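Local coordinates for unknown protein (Galdieria sulphuraria, PDB 2NYI) that is of unknown function but carries tandem ACT domains and forms a dimer, a build consistent with small-molecule binding or regulation as in other ACT proteins, at residues A[94-99]-A[170-175]; A[124-129]-A[139-144]. All coordinates share one frame; numbering follows the deposited sequence.

Contact 1: A[94-99]-A[170-175]; sequences YELYVE and IDLEEV
Strands 94-99 and 170-174 run antiparallel. Glu-95 pairs with Glu-173, and Tyr-97 with Asp-171, as hydrogen-bonded pairs. Glu-95 N to Glu-173 O is 2.8 Å. The tight side carries Tyr-94, Leu-96, Val-98, Ile-170 and Leu-172. Leu-96 and Ile-170 lie alongside each other, with Leu-96 CD1 3.6 Å from Ile-170 CG2. With CG anti to the backbone N (chi1 -173°), Leu-172 turns CD1 to the partner strand, 3.7 Å from Tyr-94 CB and against Leu-96 CB. Helix 152-166 packs on this face through Val-155, Leu-159 and Val-162, and helix 106-116 reaches Leu-96 through Val-110 and Leu-114. At the ladder's end the Tyr-94 ring crosses the Glu-174 chain obliquely, with Tyr-94 CE1 3.5 Å from Glu-174 CB.

The other face is loose and largely solvent-facing. Tyr-97 CD2 comes only within 4.2 Å of Asp-171 CB, the side chains crossing at about a right angle. Glu-95 bends at chi2, its CG touching Val-175 CG2, and Glu-95 OE2 forms a salt bridge with Arg-144 NH1. The contact joins the first and last strands of this domain's sheet, 91-99 and 169-174. Helices packed on one face of an antiparallel sheet are the layered build of the ACT domain.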
loop_
_atom_site.group_PDB
_atom_site.type_symbol
_atom_site.label_atom_id
_atom_site.label_comp_id
_atom_site.label_asym_id
_atom_site.label_seq_id
_atom_site.Cartn_x
_atom_site.Cartn_y
_atom_site.Cartn_z
ATOM N N TYR A 94 -7.415 5.535 14.551
ATOM C CA TYR A 94 -6.339 5.895 15.442
ATOM C C TYR A 94 -5.043 5.704 14.686
ATOM O O TYR A 94 -4.893 4.745 13.918
ATOM C CB TYR A 94 -6.310 4.970 16.660
ATOM C CG TYR A 94 -7.555 5.065 17.521
ATOM C CD1 TYR A 94 -7.592 5.897 18.624
ATOM C CD2 TYR A 94 -8.685 4.324 17.212
ATOM C CE1 TYR A 94 -8.743 6.003 19.416
ATOM C CE2 TYR A 94 -9.871 4.449 17.984
ATOM C CZ TYR A 94 -9.875 5.274 19.085
ATOM O OH TYR A 94 -11.021 5.369 19.868
ATOM N N GLU A 95 -4.114 6.605 14.930
ATOM C CA GLU A 95 -2.773 6.482 14.365
ATOM C C GLU A 95 -1.929 5.782 15.424
ATOM O O GLU A 95 -1.937 6.166 16.605
ATOM C CB GLU A 95 -2.198 7.856 14.013
ATOM C CG GLU A 95 -2.870 8.508 12.800
ATOM C CD GLU A 95 -2.514 7.820 11.467
ATOM O OE1 GLU A 95 -1.495 7.086 11.401
ATOM O OE2 GLU A 95 -3.252 8.028 10.475
ATOM N N LEU A 96 -1.241 4.734 14.995
ATOM C CA LEU A 96 -0.424 3.922 15.880
ATOM C C LEU A 96 1.025 4.035 15.431
ATOM O O LEU A 96 1.333 3.904 14.229
ATOM C CB LEU A 96 -0.921 2.467 15.847
ATOM C CG LEU A 96 -0.067 1.358 16.488
ATOM C CD1 LEU A 96 -0.091 1.468 18.008
ATOM C CD2 LEU A 96 -0.616 0.021 16.087
ATOM N N TYR A 97 1.921 4.283 16.382
ATOM C CA TYR A 97 3.347 4.397 16.062
ATOM C C TYR A 97 4.132 3.562 17.060
ATOM O O TYR A 97 3.827 3.577 18.257
ATOM C CB TYR A 97 3.827 5.851 16.134
ATOM C CG TYR A 97 2.994 6.835 15.350
ATOM C CD1 TYR A 97 3.190 7.012 13.974
ATOM C CD2 TYR A 97 2.004 7.594 15.980
ATOM C CE1 TYR A 97 2.418 7.923 13.248
ATOM C CE2 TYR A 97 1.233 8.506 15.268
ATOM C CZ TYR A 97 1.442 8.664 13.905
ATOM O OH TYR A 97 0.670 9.570 13.207
ATOM N N VAL A 98 5.098 2.798 16.556
ATOM C CA VAL A 98 5.940 1.950 17.402
ATOM C C VAL A 98 7.390 2.212 17.009
ATOM O O VAL A 98 7.714 2.244 15.816
ATOM C CB VAL A 98 5.626 0.435 17.190
ATOM C CG1 VAL A 98 6.488 -0.451 18.101
ATOM C CG2 VAL A 98 4.114 0.137 17.355
ATOM N N GLU A 99 8.265 2.400 17.995
ATOM C CA GLU A 99 9.689 2.539 17.692
ATOM C C GLU A 99 10.521 1.955 18.828
ATOM O O GLU A 99 10.227 2.194 20.002
ATOM C CB GLU A 99 10.037 4.014 17.465
ATOM C CG GLU A 99 11.494 4.268 17.093
ATOM C CD GLU A 99 11.765 5.715 16.734
ATOM O OE1 GLU A 99 12.748 6.273 17.265
ATOM O OE2 GLU A 99 11.004 6.293 15.923
ATOM N N ILE A 170 5.395 3.122 22.191
ATOM C CA ILE A 170 4.167 3.026 21.388
ATOM C C ILE A 170 3.255 4.229 21.662
ATOM O O ILE A 170 3.011 4.591 22.820
ATOM C CB ILE A 170 3.402 1.694 21.670
ATOM C CG1 ILE A 170 4.267 0.469 21.299
ATOM C CG2 ILE A 170 2.086 1.639 20.895
ATOM C CD1 ILE A 170 3.706 -0.876 21.761
ATOM N N ASP A 171 2.758 4.854 20.598
ATOM C CA ASP A 171 1.814 5.952 20.727
ATOM C C ASP A 171 0.563 5.558 19.977
ATOM O O ASP A 171 0.646 4.963 18.907
ATOM C CB ASP A 171 2.358 7.244 20.122
ATOM C CG ASP A 171 3.587 7.763 20.851
ATOM O OD1 ASP A 171 3.574 7.797 22.105
ATOM O OD2 ASP A 171 4.562 8.132 20.162
ATOM N N LEU A 172 -0.585 5.880 20.550
ATOM C CA LEU A 172 -1.872 5.622 19.912
ATOM C C LEU A 172 -2.737 6.875 20.066
ATOM O O LEU A 172 -3.084 7.277 21.199
ATOM C CB LEU A 172 -2.543 4.394 20.538
ATOM C CG LEU A 172 -3.824 3.902 19.861
ATOM C CD1 LEU A 172 -3.529 3.311 18.495
ATOM C CD2 LEU A 172 -4.552 2.880 20.769
ATOM N N GLU A 173 -3.035 7.520 18.939
ATOM C CA GLU A 173 -3.711 8.821 18.959
ATOM C C GLU A 173 -4.938 8.782 18.050
ATOM O O GLU A 173 -4.828 8.443 16.870
ATOM C CB GLU A 173 -2.752 9.934 18.514
ATOM C CG GLU A 173 -1.498 10.121 19.379
ATOM C CD GLU A 173 -1.745 10.891 20.679
ATOM O OE1 GLU A 173 -2.276 12.024 20.623
ATOM O OE2 GLU A 173 -1.383 10.369 21.759
ATOM N N GLU A 174 -6.101 9.131 18.600
ATOM C CA GLU A 174 -7.328 9.159 17.812
ATOM C C GLU A 174 -7.255 10.165 16.665
ATOM O O GLU A 174 -6.730 11.266 16.830
ATOM C CB GLU A 174 -8.529 9.447 18.705
ATOM C CG GLU A 174 -9.820 9.313 17.971
ATOM C CD GLU A 174 -11.010 9.587 18.866
ATOM O OE1 GLU A 174 -10.855 10.338 19.852
ATOM O OE2 GLU A 174 -12.090 9.062 18.566
ATOM N N VAL A 175 -7.753 9.769 15.498
ATOM C CA VAL A 175 -7.852 10.672 14.354
ATOM C C VAL A 175 -9.091 11.526 14.562
ATOM O O VAL A 175 -10.149 10.994 14.901
ATOM C CB VAL A 175 -8.008 9.909 13.021
ATOM C CG1 VAL A 175 -8.258 10.882 11.875
ATOM C CG2 VAL A 175 -6.760 9.044 12.729
#

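Contact 2: A[124-129]-A[139-144]; sequences LETETL and FRMGSR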
loop_
_atom_site.group_PDB
_atom_site.type_symbol
_atom_site.label_atom_id
_atom_site.label_comp_id
_atom_site.label_asym_id
_atom_site.label_seq_id
_atom_site.Cartn_x
_atom_site.Cartn_y
_atom_site.Cartn_z
ATOM N N LEU A 124 -0.566 0.279 6.996
ATOM C CA LEU A 124 0.544 -0.211 7.804
ATOM C C LEU A 124 1.826 -0.083 7.017
ATOM O O LEU A 124 1.868 -0.428 5.842
ATOM C CB LEU A 124 0.328 -1.680 8.210
ATOM C CG LEU A 124 1.567 -2.365 8.817
ATOM C CD1 LEU A 124 1.760 -1.816 10.197
ATOM C CD2 LEU A 124 1.417 -3.862 8.853
ATOM N N GLU A 125 2.851 0.454 7.648
ATOM C CA GLU A 125 4.215 0.287 7.140
ATOM C C GLU A 125 5.176 0.043 8.281
ATOM O O GLU A 125 5.035 0.625 9.377
ATOM C CB GLU A 125 4.677 1.465 6.263
ATOM C CG GLU A 125 4.600 2.857 6.873
ATOM C CD GLU A 125 4.962 3.970 5.851
ATOM O OE1 GLU A 125 5.797 3.723 4.939
ATOM O OE2 GLU A 125 4.398 5.085 5.968
ATOM N N THR A 126 6.129 -0.850 8.042
ATOM C CA THR A 126 7.210 -1.059 8.994
ATOM C C THR A 126 8.535 -0.942 8.234
ATOM O O THR A 126 8.605 -1.181 7.004
ATOM C CB THR A 126 7.138 -2.442 9.757
ATOM O OG1 THR A 126 7.501 -3.498 8.872
ATOM C CG2 THR A 126 5.727 -2.739 10.312
ATOM N N GLU A 127 9.563 -0.555 8.969
ATOM C CA GLU A 127 10.924 -0.487 8.433
ATOM C C GLU A 127 11.898 -0.857 9.516
ATOM O O GLU A 127 11.588 -0.735 10.712
ATOM C CB GLU A 127 11.250 0.906 7.880
ATOM C CG GLU A 127 11.169 2.030 8.866
ATOM C CD GLU A 127 11.610 3.373 8.278
ATOM O OE1 GLU A 127 12.225 3.389 7.185
ATOM O OE2 GLU A 127 11.323 4.406 8.916
ATOM N N THR A 128 13.069 -1.321 9.097
ATOM C CA THR A 128 14.197 -1.527 10.006
ATOM C C THR A 128 15.398 -0.758 9.469
ATOM O O THR A 128 15.633 -0.718 8.255
ATOM C CB THR A 128 14.549 -3.018 10.154
ATOM O OG1 THR A 128 14.636 -3.615 8.855
ATOM C CG2 THR A 128 13.484 -3.736 10.969
ATOM N N LEU A 129 16.137 -0.135 10.385
ATOM C CA LEU A 129 17.266 0.708 10.034
ATOM C C LEU A 129 18.450 0.288 10.917
ATOM O O LEU A 129 18.480 0.601 12.113
ATOM C CB LEU A 129 16.887 2.179 10.257
ATOM C CG LEU A 129 15.544 2.569 9.622
ATOM C CD1 LEU A 129 14.787 3.610 10.432
ATOM C CD2 LEU A 129 15.695 2.985 8.148
ATOM N N PHE A 139 13.668 -0.441 14.739
ATOM C CA PHE A 139 12.409 -0.858 14.145
ATOM C C PHE A 139 11.457 0.318 14.262
ATOM O O PHE A 139 11.361 0.929 15.324
ATOM C CB PHE A 139 11.854 -2.075 14.885
ATOM C CG PHE A 139 10.409 -2.387 14.552
ATOM C CD1 PHE A 139 10.088 -3.131 13.414
ATOM C CD2 PHE A 139 9.378 -1.926 15.381
ATOM C CE1 PHE A 139 8.731 -3.421 13.092
ATOM C CE2 PHE A 139 8.043 -2.218 15.094
ATOM C CZ PHE A 139 7.717 -2.966 13.940
ATOM N N ARG A 140 10.761 0.644 13.169
ATOM C CA ARG A 140 9.709 1.659 13.212
ATOM C C ARG A 140 8.453 1.112 12.564
ATOM O O ARG A 140 8.536 0.449 11.532
ATOM C CB ARG A 140 10.140 2.914 12.457
ATOM C CG ARG A 140 11.186 3.768 13.183
ATOM C CD ARG A 140 11.047 5.218 12.741
ATOM N NE ARG A 140 12.300 5.960 12.847
ATOM C CZ ARG A 140 12.972 6.461 11.812
ATOM N NH1 ARG A 140 12.515 6.315 10.570
ATOM N NH2 ARG A 140 14.105 7.116 12.021
HETATM N N MSE A 141 7.306 1.379 13.182
HETATM C CA MSE A 141 6.026 0.987 12.601
HETATM C C MSE A 141 5.071 2.159 12.637
HETATM O O MSE A 141 4.963 2.852 13.637
HETATM C CB MSE A 141 5.437 -0.200 13.350
HETATM C CG MSE A 141 4.022 -0.503 12.950
HETATM SE SE MSE A 141 3.389 -2.079 13.874
HETATM C CE MSE A 141 1.790 -1.602 13.958
ATOM N N GLY A 142 4.387 2.398 11.530
ATOM C CA GLY A 142 3.354 3.427 11.502
ATOM C C GLY A 142 2.107 2.799 10.926
ATOM O O GLY A 142 2.162 2.117 9.896
ATOM N N SER A 143 0.968 3.040 11.559
ATOM C CA SER A 143 -0.225 2.316 11.174
ATOM C C SER A 143 -1.469 3.183 11.437
ATOM O O SER A 143 -1.456 4.057 12.317
ATOM C CB SER A 143 -0.298 1.025 12.000
ATOM O OG SER A 143 -1.230 0.096 11.465
ATOM N N ARG A 144 -2.514 2.949 10.652
ATOM C CA ARG A 144 -3.842 3.457 10.983
ATOM C C ARG A 144 -4.728 2.258 11.282
ATOM O O ARG A 144 -4.824 1.315 10.474
ATOM C CB ARG A 144 -4.403 4.276 9.829
ATOM C CG ARG A 144 -5.634 5.109 10.166
ATOM C CD ARG A 144 -5.992 5.879 8.907
ATOM N NE ARG A 144 -7.074 6.841 9.067
ATOM C CZ ARG A 144 -6.915 8.163 9.068
ATOM N NH1 ARG A 144 -5.706 8.699 8.944
ATOM N NH2 ARG A 144 -7.974 8.952 9.202
#
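The beta hairpin of strands 120-130 and 137-148 forms one edge of the four-stranded ACT sheet in this domain, with 120-130 outermost within this chain. Segments 124-129 and 139-144 pair antiparallel within it. Glu-125 with Gly-142 and Glu-127 with Arg-140 are the hydrogen-bonded pairs. Glu-125 N to Gly-142 O is 2.9 Å and nearly straight (170°), with the donor almost along the C=O axis.

The buried face holds Leu-124, Thr-126, Phe-139, Met-141 and Ser-143. Met-141, a selenomethionine, runs extended to SE and bends at its last torsion. Met-141 CE lies 3.8 Å from Leu-124 CD1. Thr-126 lies beside it, CG2 against Met-141 CG at 3.9 Å. Phe-139 has CG anti to its backbone N (chi1 167°), so its ring swings toward the partner strand. Phe-139 CE1 is 3.8 Å from Thr-126 CB, while Thr-128 CG2 stands at the ring edge. Thr-126 OG1 is hydrogen-bonded to Ser-36 OG of the second subunit, and Thr-128 OG1 to Glu-34 O of that subunit. Glu-125 and Thr-126 also pair with a strand of that subunit, so the sheet continues across the dimer interface.

Glu-127 and Arg-140 lie alongside each other on the opposite face, the carboxylate and guanidinium planes 63° apart. Glu-127 OE2 meets the guanidinium edge at Arg-140 NH1, 2.8 Å away, in a salt bridge whose hydrogen bond is weak. An alanine in place of Glu-127 would remove this carboxylate and would probably leave the Arg-140 guanidinium less firmly placed. Leu-129 CD1 sits over one guanidinium face, 3.5 Å from Arg-140 NH1.

From the N terminus, the chain first builds a separate four-stranded sheet, then enters the second one with strand 91-99. Helix 106-116 leads on to strand 120-130. The chain turns back as strand 137-148, and contact 2 closes this short hairpin loop. Helix 152-166 follows. Strand 169-174 then returns beside strand 91-99, so contact 1 closes the long loop and contact 2 nests inside it. Strands 91-99 and 137-148 are neighbours, with probable hydrogen bonds from Leu-96 N to Ser-143 O and from Met-141 N to Val-98 O. Contact 1 ties one outer strand to the sheet, and contact 2 ties on the other, strand 120-130, along which the sheet runs on into the second subunit.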